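Putative oxidoreductase (Gluconobacter oxydans, PDB 3WJ7) probably acts as an oxidoreductase of the short-chain dehydrogenase/reductase family, using a nicotinamide coenzyme on carbonyl or alcohol substrates. Local coordinates at residues N13-V18 against R39-V44; L215-V220 against E245-G250; V280-A285 against R293-T298. All blocks are in the same frame, centred on the assembly; numbering follows the deposited sequence.

Contacts 1 and 2 lie on one mixed sheet, on opposite sides of the centre of the chain. Their centres are 31 Å apart and their nearest atoms about 12 Å, so they do not touch. Contact 1 joins two parallel strands of the Rossmann-type sheet; contact 2 pairs antiparallel strands near its other end. Contact 3 is a surface contact between later helical elements, with its centre 29 Å from that of contact 2 and 47 Å from that of contact 1. Mercury ions lie about 11 Å from the side chains of Val18 in contact 1 and Leu249 in contact 2, too far to be held by either.

Contact 1 (N13-V18 against R39-V44); sequences NDVTLV and RLRLLV
Arg39 lays its guanidinium against the carboxylate of Asp14. The two planes are 8° apart and stacked, with Asp14 OD2 3.1 Å above the centre of the guanidinium. Asp14 OD2 is 3.2 Å from Arg39 NH2, yet no N-H points at it. This salt bridge therefore rests on charge alone. The Arg39 chain is extended from CG to NE, and its CG, CD and NE run past Asp14.

Arg41 has CG anti to its backbone N (chi1 180°), which sets CG beside Leu17 CD1, 4.1 Å away. Arg41 CB packs on Val15 CG1 at 3.8 Å. The chain bends at chi3. Val15 CG1 lies over the centre of the guanidinium face. The charged end is held outside the pair, by the carbonyls of Ala74 and Lys76 and by Glu59.

Val18 CG1 touches two leucines, Leu42 CD2 at 3.9 Å and Leu40 CD2 at 4.0 Å. Val18 N donates to Arg41 O (3.1 Å), and Val18 O accepts from Leu43 N (3.2 Å). Thr16 continues this parallel ladder with bonds to Arg39 O and from Arg41 N.

Strands 15-18 and 39-44 belong to a beta-alpha-beta unit of the Rossmann fold. Helix 24-35 covers Thr16, Val18 and Leu40 through Leu33. Strands 78-83 and 59-62 flank the pair.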
ATOM      1  N   ASN A  13      12.976  -0.779 -40.186  1.00 88.39           N
ATOM      2  CA  ASN A  13      14.179   0.106 -40.359  1.00 84.66           C
ATOM      3  C   ASN A  13      13.865   1.585 -40.067  1.00 80.06           C
ATOM      4  O   ASN A  13      14.761   2.380 -39.780  1.00 76.06           O
ATOM      5  CB  ASN A  13      14.722  -0.028 -41.791  1.00 84.10           C
ATOM      6  CG  ASN A  13      16.237   0.110 -41.864  1.00 89.15           C
ATOM      7  OD1 ASN A  13      16.904   0.246 -40.837  1.00 86.13           O
ATOM      8  ND2 ASN A  13      16.788   0.062 -43.082  1.00 85.21           N
ATOM      9  N   ASP A  14      12.575   1.917 -40.115  1.00 71.36           N
ATOM     10  CA  ASP A  14      12.095   3.277 -40.286  1.00 68.76           C
ATOM     11  C   ASP A  14      10.822   3.481 -39.474  1.00 62.42           C
ATOM     12  O   ASP A  14      10.056   4.427 -39.699  1.00 61.59           O
ATOM     13  CB  ASP A  14      11.797   3.491 -41.772  1.00 72.68           C
ATOM     14  CG  ASP A  14      11.315   2.194 -42.464  1.00 84.01           C
ATOM     15  OD1 ASP A  14      10.525   1.429 -41.845  1.00 77.25           O
ATOM     16  OD2 ASP A  14      11.748   1.926 -43.621  1.00 91.11           O
ATOM     17  N   VAL A  15      10.590   2.580 -38.525  1.00 56.60           N
ATOM     18  CA  VAL A  15       9.363   2.629 -37.730  1.00 51.25           C
ATOM     19  C   VAL A  15       9.567   3.430 -36.441  1.00 48.65           C
ATOM     20  O   VAL A  15      10.603   3.313 -35.786  1.00 48.59           O
ATOM     21  CB  VAL A  15       8.829   1.223 -37.406  1.00 47.79           C
ATOM     22  CG1 VAL A  15       7.550   1.317 -36.593  1.00 43.42           C
ATOM     23  CG2 VAL A  15       8.600   0.442 -38.684  1.00 44.51           C
ATOM     24  N   THR A  16       8.584   4.280 -36.138  1.00 46.95           N
ATOM     25  CA  THR A  16       8.464   4.979 -34.875  1.00 41.97           C
ATOM     26  C   THR A  16       7.397   4.256 -34.007  1.00 40.32           C
ATOM     27  O   THR A  16       6.228   4.132 -34.393  1.00 36.86           O
ATOM     28  CB  THR A  16       8.150   6.442 -35.176  1.00 42.35           C
ATOM     29  OG1 THR A  16       9.279   6.998 -35.829  1.00 44.63           O
ATOM     30  CG2 THR A  16       7.899   7.269 -33.925  1.00 47.99           C
ATOM     31  N   LEU A  17       7.831   3.697 -32.880  1.00 39.27           N
ATOM     32  CA  LEU A  17       6.896   3.065 -31.921  1.00 37.74           C
ATOM     33  C   LEU A  17       6.504   4.078 -30.846  1.00 38.11           C
ATOM     34  O   LEU A  17       7.384   4.640 -30.200  1.00 37.48           O
ATOM     35  CB  LEU A  17       7.519   1.820 -31.266  1.00 36.07           C
ATOM     36  CG  LEU A  17       6.780   1.104 -30.096  1.00 37.93           C
ATOM     37  CD1 LEU A  17       5.507   0.389 -30.543  1.00 35.57           C
ATOM     38  CD2 LEU A  17       7.685   0.089 -29.415  1.00 34.70           C
ATOM     39  N   VAL A  18       5.208   4.332 -30.658  1.00 37.66           N
ATOM     40  CA  VAL A  18       4.769   5.126 -29.501  1.00 36.38           C
ATOM     41  C   VAL A  18       3.940   4.277 -28.580  1.00 36.88           C
ATOM     42  O   VAL A  18       3.144   3.501 -29.053  1.00 43.46           O
ATOM     43  CB  VAL A  18       4.069   6.484 -29.838  1.00 36.82           C
ATOM     44  CG1 VAL A  18       3.950   6.773 -31.324  1.00 33.08           C
ATOM     45  CG2 VAL A  18       2.755   6.646 -29.082  1.00 36.10           C
ATOM     46  N   ARG A  39       6.475   6.692 -39.826  1.00 52.55           N
ATOM     47  CA  ARG A  39       5.634   5.505 -39.906  1.00 54.62           C
ATOM     48  C   ARG A  39       5.381   5.033 -38.476  1.00 51.38           C
ATOM     49  O   ARG A  39       6.315   4.696 -37.738  1.00 50.71           O
ATOM     50  CB  ARG A  39       6.274   4.378 -40.741  1.00 62.86           C
ATOM     51  CG  ARG A  39       7.424   4.787 -41.646  1.00 79.28           C
ATOM     52  CD  ARG A  39       7.785   3.622 -42.566  1.00105.21           C
ATOM     53  NE  ARG A  39       8.750   3.954 -43.627  1.00118.78           N
ATOM     54  CZ  ARG A  39       9.009   3.183 -44.688  1.00122.67           C
ATOM     55  NH1 ARG A  39       8.377   2.023 -44.857  1.00121.17           N
ATOM     56  NH2 ARG A  39       9.905   3.570 -45.589  1.00124.53           N
ATOM     57  N   LEU A  40       4.118   4.992 -38.089  1.00 50.55           N
ATOM     58  CA  LEU A  40       3.766   4.642 -36.722  1.00 48.29           C
ATOM     59  C   LEU A  40       3.408   3.173 -36.451  1.00 45.80           C
ATOM     60  O   LEU A  40       2.776   2.484 -37.258  1.00 44.69           O
ATOM     61  CB  LEU A  40       2.664   5.564 -36.231  1.00 49.34           C
ATOM     62  CG  LEU A  40       2.947   7.070 -36.107  1.00 50.12           C
ATOM     63  CD1 LEU A  40       1.720   7.742 -35.518  1.00 51.77           C
ATOM     64  CD2 LEU A  40       4.148   7.403 -35.226  1.00 52.45           C
ATOM     65  N   ARG A  41       3.871   2.689 -35.309  1.00 43.34           N
ATOM     66  CA  ARG A  41       3.335   1.483 -34.700  1.00 41.58           C
ATOM     67  C   ARG A  41       2.876   1.868 -33.261  1.00 41.15           C
ATOM     68  O   ARG A  41       3.562   2.580 -32.536  1.00 41.09           O
ATOM     69  CB  ARG A  41       4.375   0.347 -34.714  1.00 41.28           C
ATOM     70  CG  ARG A  41       3.886  -0.970 -34.073  1.00 44.91           C
ATOM     71  CD  ARG A  41       4.936  -2.094 -34.098  1.00 42.48           C
ATOM     72  NE  ARG A  41       5.375  -2.359 -35.455  1.00 42.76           N
ATOM     73  CZ  ARG A  41       6.546  -2.861 -35.812  1.00 43.41           C
ATOM     74  NH1 ARG A  41       7.471  -3.178 -34.912  1.00 42.54           N
ATOM     75  NH2 ARG A  41       6.803  -3.010 -37.107  1.00 43.06           N
ATOM     76  N   LEU A  42       1.713   1.422 -32.844  1.00 41.50           N
ATOM     77  CA  LEU A  42       1.181   1.887 -31.571  1.00 42.00           C
ATOM     78  C   LEU A  42       1.070   0.687 -30.654  1.00 46.38           C
ATOM     79  O   LEU A  42       0.397  -0.258 -30.992  1.00 57.59           O
ATOM     80  CB  LEU A  42      -0.178   2.567 -31.786  1.00 37.17           C
ATOM     81  CG  LEU A  42      -0.194   3.729 -32.807  1.00 36.05           C
ATOM     82  CD1 LEU A  42      -1.565   4.348 -32.955  1.00 37.08           C
ATOM     83  CD2 LEU A  42       0.824   4.826 -32.541  1.00 34.89           C
ATOM     84  N   LEU A  43       1.764   0.682 -29.528  1.00 46.81           N
ATOM     85  CA  LEU A  43       1.597  -0.414 -28.596  1.00 50.49           C
ATOM     86  C   LEU A  43       0.325  -0.133 -27.821  1.00 55.61           C
ATOM     87  O   LEU A  43       0.117   0.991 -27.365  1.00 59.38           O
ATOM     88  CB  LEU A  43       2.784  -0.536 -27.648  1.00 44.81           C
ATOM     89  CG  LEU A  43       2.764  -1.724 -26.687  1.00 48.00           C
ATOM     90  CD1 LEU A  43       3.244  -3.027 -27.341  1.00 45.77           C
ATOM     91  CD2 LEU A  43       3.597  -1.419 -25.441  1.00 48.22           C
ATOM     92  N   VAL A  44      -0.538  -1.139 -27.736  1.00 58.76           N
ATOM     93  CA  VAL A  44      -1.772  -1.079 -26.937  1.00 60.89           C
ATOM     94  C   VAL A  44      -1.920  -2.340 -26.076  1.00 61.98           C
ATOM     95  O   VAL A  44      -1.338  -3.395 -26.406  1.00 53.28           O
ATOM     96  CB  VAL A  44      -3.011  -1.014 -27.834  1.00 62.32           C
ATOM     97  CG1 VAL A  44      -3.026   0.276 -28.652  1.00 60.26           C
ATOM     98  CG2 VAL A  44      -3.067  -2.256 -28.727  1.00 64.28           C
TER

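Contact 2 (L215-V220 against E245-G250); sequences LNIVHV and ENIMLG
Leu215 and Ile247 form a hydrogen-bonded antiparallel pair. Leu215 N donates to Ile247 O at 3.0 Å, and Ile247 N returns a bond to Leu215 O at 2.8 Å; both are nearly straight. Ile217 and Glu245 exchange a second, more bent pair of backbone bonds.

The side-chain bond lies at the non-hydrogen-bonded pair between them. Asn216 ND2 donates to Asn246 OD1 at 2.8 Å, from above the carbonyl plane. The amide planes are 85° apart. Asn216 OD1 accepts from Ser182 OG and Gly244 N, and Asn246 OD1 also takes Phe308 N, so both oxygens are multiply gripped. An alanine in place of Asn216 would probably leave Asn246 OD1 with one donor fewer and Ser182 and Gly244 without this acceptor.

On the face of Leu215, Ile217 and Ile247 the contacts are apolar. Ile247 CG2 meets Leu215 CD2 at 3.8 Å and Ile217 CD1 at 4.0 Å. Leu215 CD1 crosses to Leu249 CD1 at 4.0 Å.

Strand 214-219 also pairs in parallel with strand 176-185, whose Val185 meets Ile217. Met248 is the N-cap residue of helix 249-259, and His219 precedes helix 220-233 and caps it through Asp221 N.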
ATOM      1  N   LEU A 215       0.132  25.902 -10.012  1.00 43.07           N
ATOM      2  CA  LEU A 215       0.512  24.878 -10.950  1.00 43.83           C
ATOM      3  C   LEU A 215       0.962  25.557 -12.216  1.00 41.40           C
ATOM      4  O   LEU A 215       0.944  26.767 -12.302  1.00 42.33           O
ATOM      5  CB  LEU A 215      -0.619  23.840 -11.196  1.00 45.25           C
ATOM      6  CG  LEU A 215      -2.059  24.082 -11.727  1.00 49.23           C
ATOM      7  CD1 LEU A 215      -2.973  23.136 -10.932  1.00 55.12           C
ATOM      8  CD2 LEU A 215      -2.633  25.490 -11.602  1.00 43.70           C
ATOM      9  N   ASN A 216       1.376  24.752 -13.182  1.00 39.41           N
ATOM     10  CA  ASN A 216       1.806  25.215 -14.458  1.00 37.67           C
ATOM     11  C   ASN A 216       0.944  24.460 -15.437  1.00 39.73           C
ATOM     12  O   ASN A 216       0.994  23.226 -15.463  1.00 40.02           O
ATOM     13  CB  ASN A 216       3.260  24.809 -14.639  1.00 35.96           C
ATOM     14  CG  ASN A 216       3.878  25.306 -15.933  1.00 31.80           C
ATOM     15  OD1 ASN A 216       3.435  24.969 -17.030  1.00 31.16           O
ATOM     16  ND2 ASN A 216       4.955  26.052 -15.798  1.00 29.19           N
ATOM     17  N   ILE A 217       0.193  25.203 -16.255  1.00 38.51           N
ATOM     18  CA  ILE A 217      -0.654  24.645 -17.309  1.00 35.87           C
ATOM     19  C   ILE A 217      -0.050  24.800 -18.703  1.00 37.02           C
ATOM     20  O   ILE A 217       0.605  25.799 -19.002  1.00 37.60           O
ATOM     21  CB  ILE A 217      -2.075  25.212 -17.209  1.00 37.46           C
ATOM     22  CG1 ILE A 217      -2.757  24.428 -16.083  1.00 40.60           C
ATOM     23  CG2 ILE A 217      -2.861  25.014 -18.502  1.00 34.65           C
ATOM     24  CD1 ILE A 217      -3.897  25.144 -15.472  1.00 46.59           C
ATOM     25  N   VAL A 218      -0.259  23.792 -19.541  1.00 34.81           N
ATOM     26  CA  VAL A 218       0.385  23.720 -20.816  1.00 36.23           C
ATOM     27  C   VAL A 218      -0.558  23.092 -21.775  1.00 36.52           C
ATOM     28  O   VAL A 218      -1.201  22.109 -21.449  1.00 38.86           O
ATOM     29  CB  VAL A 218       1.665  22.859 -20.766  1.00 39.62           C
ATOM     30  CG1 VAL A 218       1.372  21.435 -20.258  1.00 36.46           C
ATOM     31  CG2 VAL A 218       2.330  22.852 -22.124  1.00 35.96           C
ATOM     32  N   HIS A 219      -0.656  23.667 -22.966  1.00 38.52           N
ATOM     33  CA  HIS A 219      -1.529  23.112 -23.969  1.00 36.40           C
ATOM     34  C   HIS A 219      -1.015  21.713 -24.292  1.00 35.73           C
ATOM     35  O   HIS A 219       0.183  21.520 -24.454  1.00 36.42           O
ATOM     36  CB  HIS A 219      -1.557  23.994 -25.223  1.00 35.44           C
ATOM     37  CG  HIS A 219      -2.766  23.781 -26.065  1.00 33.01           C
ATOM     38  ND1 HIS A 219      -3.008  22.591 -26.722  1.00 33.40           N
ATOM     39  CD2 HIS A 219      -3.829  24.580 -26.317  1.00 31.12           C
ATOM     40  CE1 HIS A 219      -4.182  22.663 -27.332  1.00 33.84           C
ATOM     41  NE2 HIS A 219      -4.695  23.861 -27.108  1.00 33.04           N
ATOM     42  N   VAL A 220      -1.929  20.753 -24.352  1.00 35.81           N
ATOM     43  CA  VAL A 220      -1.628  19.369 -24.695  1.00 35.75           C
ATOM     44  C   VAL A 220      -0.923  19.266 -26.043  1.00 37.18           C
ATOM     45  O   VAL A 220      -0.014  18.443 -26.220  1.00 38.03           O
ATOM     46  CB  VAL A 220      -2.900  18.479 -24.659  1.00 35.24           C
ATOM     47  CG1 VAL A 220      -3.782  18.725 -25.869  1.00 35.71           C
ATOM     48  CG2 VAL A 220      -2.545  17.006 -24.620  1.00 34.64           C
ATOM     49  N   GLU A 245       2.470  27.968 -18.594  1.00 42.81           N
ATOM     50  CA  GLU A 245       2.213  29.141 -17.752  1.00 43.36           C
ATOM     51  C   GLU A 245       2.056  28.772 -16.288  1.00 41.98           C
ATOM     52  O   GLU A 245       1.360  27.815 -15.948  1.00 41.92           O
ATOM     53  CB  GLU A 245       0.911  29.792 -18.211  1.00 47.00           C
ATOM     54  CG  GLU A 245       0.711  31.237 -17.801  1.00 54.47           C
ATOM     55  CD  GLU A 245      -0.563  31.843 -18.390  1.00 65.15           C
ATOM     56  OE1 GLU A 245      -0.772  31.804 -19.635  1.00 72.03           O
ATOM     57  OE2 GLU A 245      -1.375  32.368 -17.594  1.00 67.42           O
ATOM     58  N   ASN A 246       2.707  29.533 -15.424  1.00 42.00           N
ATOM     59  CA  ASN A 246       2.587  29.357 -13.988  1.00 40.13           C
ATOM     60  C   ASN A 246       1.408  30.155 -13.494  1.00 42.97           C
ATOM     61  O   ASN A 246       1.356  31.388 -13.639  1.00 42.55           O
ATOM     62  CB  ASN A 246       3.879  29.743 -13.274  1.00 41.51           C
ATOM     63  CG  ASN A 246       5.031  28.760 -13.577  1.00 45.96           C
ATOM     64  OD1 ASN A 246       4.917  27.524 -13.364  1.00 46.49           O
ATOM     65  ND2 ASN A 246       6.141  29.296 -14.067  1.00 38.77           N
ATOM     66  N   ILE A 247       0.428  29.442 -12.942  1.00 42.81           N
ATOM     67  CA  ILE A 247      -0.842  30.051 -12.619  1.00 43.80           C
ATOM     68  C   ILE A 247      -1.390  29.540 -11.275  1.00 44.15           C
ATOM     69  O   ILE A 247      -1.195  28.394 -10.910  1.00 45.02           O
ATOM     70  CB  ILE A 247      -1.838  29.917 -13.804  1.00 44.06           C
ATOM     71  CG1 ILE A 247      -2.986  30.962 -13.675  1.00 45.98           C
ATOM     72  CG2 ILE A 247      -2.306  28.476 -13.955  1.00 43.85           C
ATOM     73  CD1 ILE A 247      -4.120  30.877 -14.691  1.00 43.05           C
ATOM     74  N   MET A 248      -2.012  30.421 -10.508  1.00 45.56           N
ATOM     75  CA  MET A 248      -2.625  30.005  -9.263  1.00 47.10           C
ATOM     76  C   MET A 248      -3.972  29.397  -9.619  1.00 45.47           C
ATOM     77  O   MET A 248      -4.533  29.700 -10.666  1.00 49.72           O
ATOM     78  CB  MET A 248      -2.794  31.170  -8.274  1.00 49.24           C
ATOM     79  CG  MET A 248      -1.501  31.887  -7.845  1.00 47.36           C
ATOM     80  SD  MET A 248      -0.272  30.969  -6.892  1.00 53.00           S
ATOM     81  CE  MET A 248      -1.217  30.117  -5.610  1.00 43.10           C
ATOM     82  N   LEU A 249      -4.470  28.513  -8.765  1.00 41.76           N
ATOM     83  CA  LEU A 249      -5.658  27.754  -9.084  1.00 42.08           C
ATOM     84  C   LEU A 249      -6.876  28.705  -9.119  1.00 43.34           C
ATOM     85  O   LEU A 249      -7.773  28.562  -9.955  1.00 39.85           O
ATOM     86  CB  LEU A 249      -5.799  26.605  -8.075  1.00 41.27           C
ATOM     87  CG  LEU A 249      -6.683  25.396  -8.365  1.00 44.93           C
ATOM     88  CD1 LEU A 249      -6.424  24.756  -9.722  1.00 43.51           C
ATOM     89  CD2 LEU A 249      -6.521  24.343  -7.271  1.00 48.56           C
ATOM     90  N   GLY A 250      -6.883  29.695  -8.220  1.00 46.64           N
ATOM     91  CA  GLY A 250      -7.921  30.728  -8.185  1.00 49.89           C
ATOM     92  C   GLY A 250      -8.003  31.479  -9.513  1.00 54.68           C
ATOM     93  O   GLY A 250      -9.113  31.712 -10.048  1.00 56.02           O
TER

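Contact 3 (V280-A285 against R293-T298); sequences VSEWLA and RVTRET
Ser281 and Glu282 carry a polar surface contact between helix 275-288 and the start of helix 296-302, two helices joined by a short connection. Ser281 OG, anti to its backbone N (chi1 166°), donates to Val294 O at 2.7 Å. The hydroxyl approaches tilted from the carbonyl plane, just ahead of the second helix.

Glu282 reaches the helix start itself. Its chain is extended beyond CG and crosses the side chains of Thr295 and Arg296 at about a right angle. Glu282 OE2 accepts from Arg296 N at 2.6 Å, nearly along its own C-O axis. The same oxygen takes Arg296 NE at 3.2 Å on its syn side, so two donors from one residue hold it. Glu282 OE1 completes the salt bridge with Arg296 NH2 at 3.1 Å, but this hydrogen bond is weak. The carboxylate and guanidinium planes are 55° apart. The positive end of the helix and the arginine charge would both probably favour an ionised carboxylate.

Arg296 NH2 has a stronger partner in Asp201 of the second subunit. Phe288 of the third subunit packs on Val294, so the contact lies at subunit interfaces.

Thr295 is the N-cap residue, and its OG1 accepts from Thr298 N at 2.9 Å. The arrangement is a threonine N-cap, with a carboxylate from the preceding helix binding the first-turn amide of Arg296.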
ATOM      1  N   VAL A 280      -4.497  17.131  13.498  1.00 42.58           N
ATOM      2  CA  VAL A 280      -5.473  16.175  13.983  1.00 45.07           C
ATOM      3  C   VAL A 280      -5.130  14.804  13.434  1.00 46.68           C
ATOM      4  O   VAL A 280      -5.092  13.805  14.166  1.00 51.16           O
ATOM      5  CB  VAL A 280      -6.918  16.572  13.596  1.00 46.50           C
ATOM      6  CG1 VAL A 280      -7.910  15.568  14.158  1.00 46.65           C
ATOM      7  CG2 VAL A 280      -7.232  17.954  14.148  1.00 48.40           C
ATOM      8  N   SER A 281      -4.884  14.773  12.138  1.00 45.60           N
ATOM      9  CA  SER A 281      -4.327  13.604  11.463  1.00 44.27           C
ATOM     10  C   SER A 281      -3.138  12.943  12.192  1.00 43.04           C
ATOM     11  O   SER A 281      -3.153  11.750  12.393  1.00 45.68           O
ATOM     12  CB  SER A 281      -3.969  13.999  10.029  1.00 43.25           C
ATOM     13  OG  SER A 281      -3.155  13.035   9.423  1.00 40.76           O
ATOM     14  N   GLU A 282      -2.129  13.701  12.610  1.00 44.17           N
ATOM     15  CA  GLU A 282      -1.042  13.123  13.407  1.00 43.33           C
ATOM     16  C   GLU A 282      -1.556  12.573  14.709  1.00 46.96           C
ATOM     17  O   GLU A 282      -1.122  11.496  15.123  1.00 48.11           O
ATOM     18  CB  GLU A 282       0.053  14.127  13.720  1.00 43.16           C
ATOM     19  CG  GLU A 282       0.828  14.612  12.504  1.00 47.11           C
ATOM     20  CD  GLU A 282       1.826  15.740  12.808  1.00 55.35           C
ATOM     21  OE1 GLU A 282       2.402  15.792  13.932  1.00 53.57           O
ATOM     22  OE2 GLU A 282       2.057  16.587  11.898  1.00 59.90           O
ATOM     23  N   TRP A 283      -2.480  13.276  15.365  1.00 47.19           N
ATOM     24  CA  TRP A 283      -2.994  12.748  16.638  1.00 49.95           C
ATOM     25  C   TRP A 283      -3.865  11.508  16.525  1.00 49.48           C
ATOM     26  O   TRP A 283      -3.719  10.597  17.322  1.00 48.70           O
ATOM     27  CB  TRP A 283      -3.593  13.831  17.548  1.00 53.40           C
ATOM     28  CG  TRP A 283      -2.449  14.552  18.214  1.00 59.96           C
ATOM     29  CD1 TRP A 283      -2.032  15.823  17.954  1.00 61.08           C
ATOM     30  CD2 TRP A 283      -1.493  14.003  19.167  1.00 63.11           C
ATOM     31  NE1 TRP A 283      -0.903  16.120  18.698  1.00 65.06           N
ATOM     32  CE2 TRP A 283      -0.552  15.027  19.452  1.00 65.01           C
ATOM     33  CE3 TRP A 283      -1.356  12.758  19.821  1.00 67.03           C
ATOM     34  CZ2 TRP A 283       0.516  14.850  20.363  1.00 61.46           C
ATOM     35  CZ3 TRP A 283      -0.282  12.581  20.740  1.00 61.97           C
ATOM     36  CH2 TRP A 283       0.629  13.623  20.989  1.00 59.76           C
ATOM     37  N   LEU A 284      -4.742  11.462  15.525  1.00 50.49           N
ATOM     38  CA  LEU A 284      -5.516  10.254  15.243  1.00 50.32           C
ATOM     39  C   LEU A 284      -4.617   9.052  14.998  1.00 48.64           C
ATOM     40  O   LEU A 284      -4.725   8.053  15.719  1.00 47.79           O
ATOM     41  CB  LEU A 284      -6.493  10.446  14.081  1.00 54.29           C
ATOM     42  CG  LEU A 284      -7.622  11.437  14.431  1.00 57.38           C
ATOM     43  CD1 LEU A 284      -8.459  11.767  13.202  1.00 55.87           C
ATOM     44  CD2 LEU A 284      -8.484  10.935  15.577  1.00 48.85           C
ATOM     45  N   ALA A 285      -3.712   9.150  14.024  1.00 45.13           N
ATOM     46  CA  ALA A 285      -2.766   8.053  13.800  1.00 42.36           C
ATOM     47  C   ALA A 285      -2.006   7.638  15.054  1.00 44.79           C
ATOM     48  O   ALA A 285      -1.919   6.428  15.327  1.00 47.20           O
ATOM     49  CB  ALA A 285      -1.810   8.360  12.698  1.00 35.39           C
ATOM     50  N   ARG A 293      -1.226   9.389   7.073  1.00 54.39           N
ATOM     51  CA  ARG A 293      -0.982   9.585   5.652  1.00 60.50           C
ATOM     52  C   ARG A 293      -0.488  10.995   5.408  1.00 58.08           C
ATOM     53  O   ARG A 293       0.180  11.261   4.398  1.00 62.29           O
ATOM     54  CB  ARG A 293      -2.262   9.383   4.849  1.00 69.71           C
ATOM     55  CG  ARG A 293      -2.785   7.955   4.839  1.00 79.64           C
ATOM     56  CD  ARG A 293      -3.926   7.833   3.843  1.00 83.01           C
ATOM     57  NE  ARG A 293      -3.418   7.862   2.473  1.00 80.07           N
ATOM     58  CZ  ARG A 293      -4.083   8.349   1.433  1.00 74.15           C
ATOM     59  NH1 ARG A 293      -5.301   8.861   1.593  1.00 68.31           N
ATOM     60  NH2 ARG A 293      -3.514   8.340   0.236  1.00 66.14           N
ATOM     61  N   VAL A 294      -0.830  11.884   6.346  1.00 51.30           N
ATOM     62  CA  VAL A 294      -0.620  13.308   6.232  1.00 43.42           C
ATOM     63  C   VAL A 294      -0.116  13.840   7.564  1.00 43.77           C
ATOM     64  O   VAL A 294      -0.605  13.434   8.600  1.00 42.73           O
ATOM     65  CB  VAL A 294      -1.942  13.932   5.853  1.00 44.65           C
ATOM     66  CG1 VAL A 294      -2.070  15.355   6.339  1.00 46.46           C
ATOM     67  CG2 VAL A 294      -2.106  13.859   4.355  1.00 51.13           C
ATOM     68  N   THR A 295       0.895  14.715   7.537  1.00 44.65           N
ATOM     69  CA  THR A 295       1.482  15.331   8.751  1.00 39.49           C
ATOM     70  C   THR A 295       1.745  16.814   8.448  1.00 40.01           C
ATOM     71  O   THR A 295       1.709  17.202   7.278  1.00 37.74           O
ATOM     72  CB  THR A 295       2.853  14.682   9.125  1.00 39.33           C
ATOM     73  OG1 THR A 295       3.841  15.110   8.210  1.00 39.16           O
ATOM     74  CG2 THR A 295       2.853  13.167   9.042  1.00 39.49           C
ATOM     75  N   ARG A 296       2.042  17.631   9.464  1.00 41.21           N
ATOM     76  CA  ARG A 296       2.703  18.940   9.233  1.00 44.60           C
ATOM     77  C   ARG A 296       3.864  18.896   8.249  1.00 48.29           C
ATOM     78  O   ARG A 296       3.958  19.752   7.372  1.00 55.22           O
ATOM     79  CB  ARG A 296       3.194  19.559  10.528  1.00 46.58           C
ATOM     80  CG  ARG A 296       2.052  19.840  11.492  1.00 50.93           C
ATOM     81  CD  ARG A 296       2.589  20.194  12.856  1.00 58.10           C
ATOM     82  NE  ARG A 296       3.266  19.054  13.462  1.00 62.75           N
ATOM     83  CZ  ARG A 296       3.713  19.021  14.708  1.00 58.10           C
ATOM     84  NH1 ARG A 296       3.574  20.076  15.480  1.00 56.06           N
ATOM     85  NH2 ARG A 296       4.291  17.921  15.173  1.00 57.15           N
ATOM     86  N   GLU A 297       4.739  17.903   8.375  1.00 49.69           N
ATOM     87  CA  GLU A 297       5.880  17.724   7.452  1.00 56.19           C
ATOM     88  C   GLU A 297       5.387  17.489   6.015  1.00 50.08           C
ATOM     89  O   GLU A 297       6.025  17.874   5.046  1.00 54.79           O
ATOM     90  CB  GLU A 297       6.821  16.572   7.931  1.00 63.55           C
ATOM     91  CG  GLU A 297       8.221  16.550   7.287  1.00 77.52           C
ATOM     92  CD  GLU A 297       8.889  15.155   7.191  1.00 87.27           C
ATOM     93  OE1 GLU A 297       8.554  14.345   6.275  1.00 78.67           O
ATOM     94  OE2 GLU A 297       9.795  14.873   8.018  1.00 84.12           O
ATOM     95  N   THR A 298       4.231  16.862   5.883  1.00 48.05           N
ATOM     96  CA  THR A 298       3.630  16.661   4.571  1.00 44.25           C
ATOM     97  C   THR A 298       3.104  17.955   3.972  1.00 42.99           C
ATOM     98  O   THR A 298       3.439  18.307   2.841  1.00 42.02           O
ATOM     99  CB  THR A 298       2.581  15.525   4.597  1.00 44.05           C
ATOM    100  OG1 THR A 298       3.254  14.368   4.117  1.00 51.96           O
ATOM    101  CG2 THR A 298       1.393  15.753   3.643  1.00 45.37           C
TER